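Local atomic coordinates of auracyanin-A (Chloroflexus aurantiacus, PDB entry 2AAN), a protein that binds a single copper ion in a cupredoxin fold and probably serves as a soluble electron acceptor for the membrane-bound alternative complex III. Residues A83-P88 and I95-L100. Sequence-based numbering, arbitrary orientation.
Sequences AANYLP and IAESPL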
ATOM      1  N   ALA A  83      -6.213  14.686  -2.486  1.00 21.91           N
ATOM      2  CA  ALA A  83      -6.746  14.980  -1.169  1.00 27.46           C
ATOM      3  C   ALA A  83      -7.492  13.774  -0.557  1.00 25.25           C
ATOM      4  O   ALA A  83      -7.639  13.710   0.652  1.00 33.08           O
ATOM      5  CB  ALA A  83      -7.628  16.207  -1.218  1.00 30.19           C
ATOM      6  N   ALA A  84      -7.928  12.831  -1.397  1.00 19.42           N
ATOM      7  CA  ALA A  84      -8.537  11.565  -0.983  1.00 17.07           C
ATOM      8  C   ALA A  84      -7.556  10.409  -1.106  1.00 15.17           C
ATOM      9  O   ALA A  84      -7.972   9.246  -1.189  1.00 16.17           O
ATOM     10  CB  ALA A  84      -9.738  11.267  -1.841  1.00 16.72           C
ATOM     11  N   ASN A  85      -6.264  10.732  -1.170  1.00 17.06           N
ATOM     12  CA  ASN A  85      -5.209   9.731  -1.270  1.00 18.45           C
ATOM     13  C   ASN A  85      -5.414   8.871  -2.508  1.00 17.20           C
ATOM     14  O   ASN A  85      -5.070   7.707  -2.503  1.00 17.76           O
ATOM     15  CB  ASN A  85      -5.174   8.859   0.012  1.00 16.36           C
ATOM     16  CG  ASN A  85      -3.795   8.143   0.256  1.00 19.07           C
ATOM     17  OD1 ASN A  85      -2.812   8.345  -0.461  1.00 21.79           O
ATOM     18  ND2 ASN A  85      -3.750   7.315   1.291  1.00 16.22           N
ATOM     19  N   TYR A  86      -5.961   9.448  -3.581  1.00 12.43           N
ATOM     20  CA  TYR A  86      -6.257   8.676  -4.791  1.00 13.36           C
ATOM     21  C   TYR A  86      -6.955   7.385  -4.412  1.00 16.89           C
ATOM     22  O   TYR A  86      -6.609   6.313  -4.905  1.00 10.70           O
ATOM     23  CB  TYR A  86      -4.988   8.385  -5.592  1.00 11.62           C
ATOM     24  CG  TYR A  86      -4.285   9.641  -6.077  1.00 14.85           C
ATOM     25  CD1 TYR A  86      -3.158  10.108  -5.440  1.00 15.92           C
ATOM     26  CD2 TYR A  86      -4.766  10.364  -7.166  1.00 17.12           C
ATOM     27  CE1 TYR A  86      -2.501  11.255  -5.888  1.00 12.90           C
ATOM     28  CE2 TYR A  86      -4.114  11.525  -7.625  1.00 12.72           C
ATOM     29  CZ  TYR A  86      -2.977  11.956  -6.958  1.00 12.12           C
ATOM     30  OH  TYR A  86      -2.328  13.097  -7.384  1.00 13.46           O
ATOM     31  N   LEU A  87      -7.950   7.493  -3.540  1.00 16.53           N
ATOM     32  CA  LEU A  87      -8.707   6.315  -3.103  1.00 14.30           C
ATOM     33  C   LEU A  87     -10.186   6.611  -3.028  1.00 15.74           C
ATOM     34  O   LEU A  87     -10.584   7.757  -2.850  1.00 13.80           O
ATOM     35  CB  LEU A  87      -8.251   5.895  -1.710  1.00 17.10           C
ATOM     36  CG  LEU A  87      -6.970   5.092  -1.603  1.00 16.46           C
ATOM     37  CD1 LEU A  87      -6.709   4.909  -0.120  1.00 19.95           C
ATOM     38  CD2 LEU A  87      -7.085   3.757  -2.300  1.00 23.42           C
ATOM     39  N   PRO A  88     -11.007   5.568  -3.173  1.00 14.63           N
ATOM     40  CA  PRO A  88     -12.443   5.727  -2.926  1.00 16.21           C
ATOM     41  C   PRO A  88     -12.767   5.878  -1.445  1.00 16.55           C
ATOM     42  O   PRO A  88     -12.077   5.311  -0.573  1.00 15.97           O
ATOM     43  CB  PRO A  88     -13.035   4.425  -3.449  1.00 14.52           C
ATOM     44  CG  PRO A  88     -11.963   3.456  -3.303  1.00 16.53           C
ATOM     45  CD  PRO A  88     -10.659   4.189  -3.533  1.00 17.96           C
ATOM     46  N   ILE A  95      -8.084  -2.562   3.719  1.00 11.26           N
ATOM     47  CA  ILE A  95      -7.753  -2.986   5.072  1.00 11.74           C
ATOM     48  C   ILE A  95      -6.961  -1.920   5.803  1.00 16.15           C
ATOM     49  O   ILE A  95      -7.181  -1.666   7.009  1.00 15.60           O
ATOM     50  CB  ILE A  95      -6.976  -4.310   5.060  1.00 12.65           C
ATOM     51  CG1 ILE A  95      -7.867  -5.418   4.470  1.00 16.89           C
ATOM     52  CG2 ILE A  95      -6.566  -4.675   6.463  1.00 21.36           C
ATOM     53  CD1 ILE A  95      -7.152  -6.687   4.144  1.00 21.10           C
ATOM     54  N   ALA A  96      -6.006  -1.328   5.100  1.00 11.83           N
ATOM     55  CA  ALA A  96      -5.181  -0.281   5.691  1.00 14.43           C
ATOM     56  C   ALA A  96      -4.654   0.629   4.591  1.00 17.80           C
ATOM     57  O   ALA A  96      -4.493   0.173   3.445  1.00 16.10           O
ATOM     58  CB  ALA A  96      -4.041  -0.915   6.482  1.00 16.40           C
ATOM     59  N   GLU A  97      -4.453   1.913   4.937  1.00 17.63           N
ATOM     60  CA  GLU A  97      -3.939   2.908   4.008  1.00 12.39           C
ATOM     61  C   GLU A  97      -2.814   3.706   4.617  1.00 15.59           C
ATOM     62  O   GLU A  97      -3.004   4.370   5.642  1.00 16.18           O
ATOM     63  CB  GLU A  97      -4.992   3.959   3.617  1.00 20.01           C
ATOM     64  CG  GLU A  97      -6.303   3.519   3.139  1.00 18.74           C
ATOM     65  CD  GLU A  97      -7.316   4.689   3.113  1.00 19.24           C
ATOM     66  OE1 GLU A  97      -6.930   5.861   3.326  1.00 26.27           O
ATOM     67  OE2 GLU A  97      -8.498   4.435   2.870  1.00 23.48           O
ATOM     68  N   SER A  98      -1.665   3.709   3.951  1.00 13.40           N
ATOM     69  CA  SER A  98      -0.635   4.675   4.296  1.00 13.44           C
ATOM     70  C   SER A  98      -1.133   6.080   3.915  1.00 12.35           C
ATOM     71  O   SER A  98      -1.904   6.255   2.975  1.00 13.92           O
ATOM     72  CB  SER A  98       0.698   4.381   3.617  1.00 20.54           C
ATOM     73  OG  SER A  98       0.683   4.861   2.301  1.00 16.16           O
ATOM     74  N   PRO A  99      -0.686   7.091   4.654  1.00 19.94           N
ATOM     75  CA  PRO A  99      -0.821   8.426   4.135  1.00 17.12           C
ATOM     76  C   PRO A  99      -0.107   8.499   2.779  1.00 21.59           C
ATOM     77  O   PRO A  99       0.729   7.649   2.470  1.00 19.91           O
ATOM     78  CB  PRO A  99      -0.071   9.261   5.179  1.00 17.69           C
ATOM     79  CG  PRO A  99      -0.129   8.479   6.392  1.00 20.31           C
ATOM     80  CD  PRO A  99      -0.009   7.077   5.949  1.00 16.26           C
ATOM     81  N   LEU A 100      -0.418   9.527   2.000  1.00 15.37           N
ATOM     82  CA  LEU A 100       0.229   9.770   0.744  1.00 16.13           C
ATOM     83  C   LEU A 100       1.616  10.307   0.967  1.00 18.03           C
ATOM     84  O   LEU A 100       1.793  11.293   1.651  1.00 16.87           O
ATOM     85  CB  LEU A 100      -0.576  10.777  -0.043  1.00 19.96           C
ATOM     86  CG  LEU A 100      -0.275  11.042  -1.511  1.00 19.95           C
ATOM     87  CD1 LEU A 100      -0.303   9.802  -2.358  1.00 20.03           C
ATOM     88  CD2 LEU A 100      -1.320  11.990  -2.031  1.00 18.16           C
TER
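Asn85 and Leu100 lie at the middle of a loop-to-loop contact in this cupredoxin fold, where the loop following helix 67-80 meets the chain leaving edge strand 94-97 beside the copper site. The side chain of Asn85 leaves its backbone toward 95-100, with CG anti to the backbone N (chi1 -158°). Its ND2 donates to Ser98 O at 2.7 Å, the single hydrogen bond between the segments; the N-H...O angle is 141°, so the bond is bent, although ND2 lies nearly in line with the Ser98 carbonyl. OD1, gripped by Asn59 ND2, lies against Leu100 CB at 3.3 Å and also touches CD1, as the two side chains run past each other in opposite directions. An alanine at Asn85 would probably leave Ser98 O and Asn59 ND2 without this partner and open a gap beside Leu100. The other branch of Leu100 meets the Tyr86 ring, CD2 to CE1 at 4.1 Å, while the phenol oxygen is bonded to Gln57. Leu100 also packs on Gln57, its side chain about 7 Å from the copper ion and about 6 Å from the side chains of the copper ligands His58 and Cys123. Ser98 is itself fixed: OG donates to Pro99 O, from above the carbonyl plane, and pairs with Trp60 N. Where strand 94-97 ends, Glu97 meets Leu87 of the loop tip to tip. Glu97 OE2 forms a salt bridge with Lys91, which also bonds Pro88 O and so ties the two segments together from outside. Against this carboxylate rests one methyl group, Leu87 CD1, 3.3 Å from Glu97 CD.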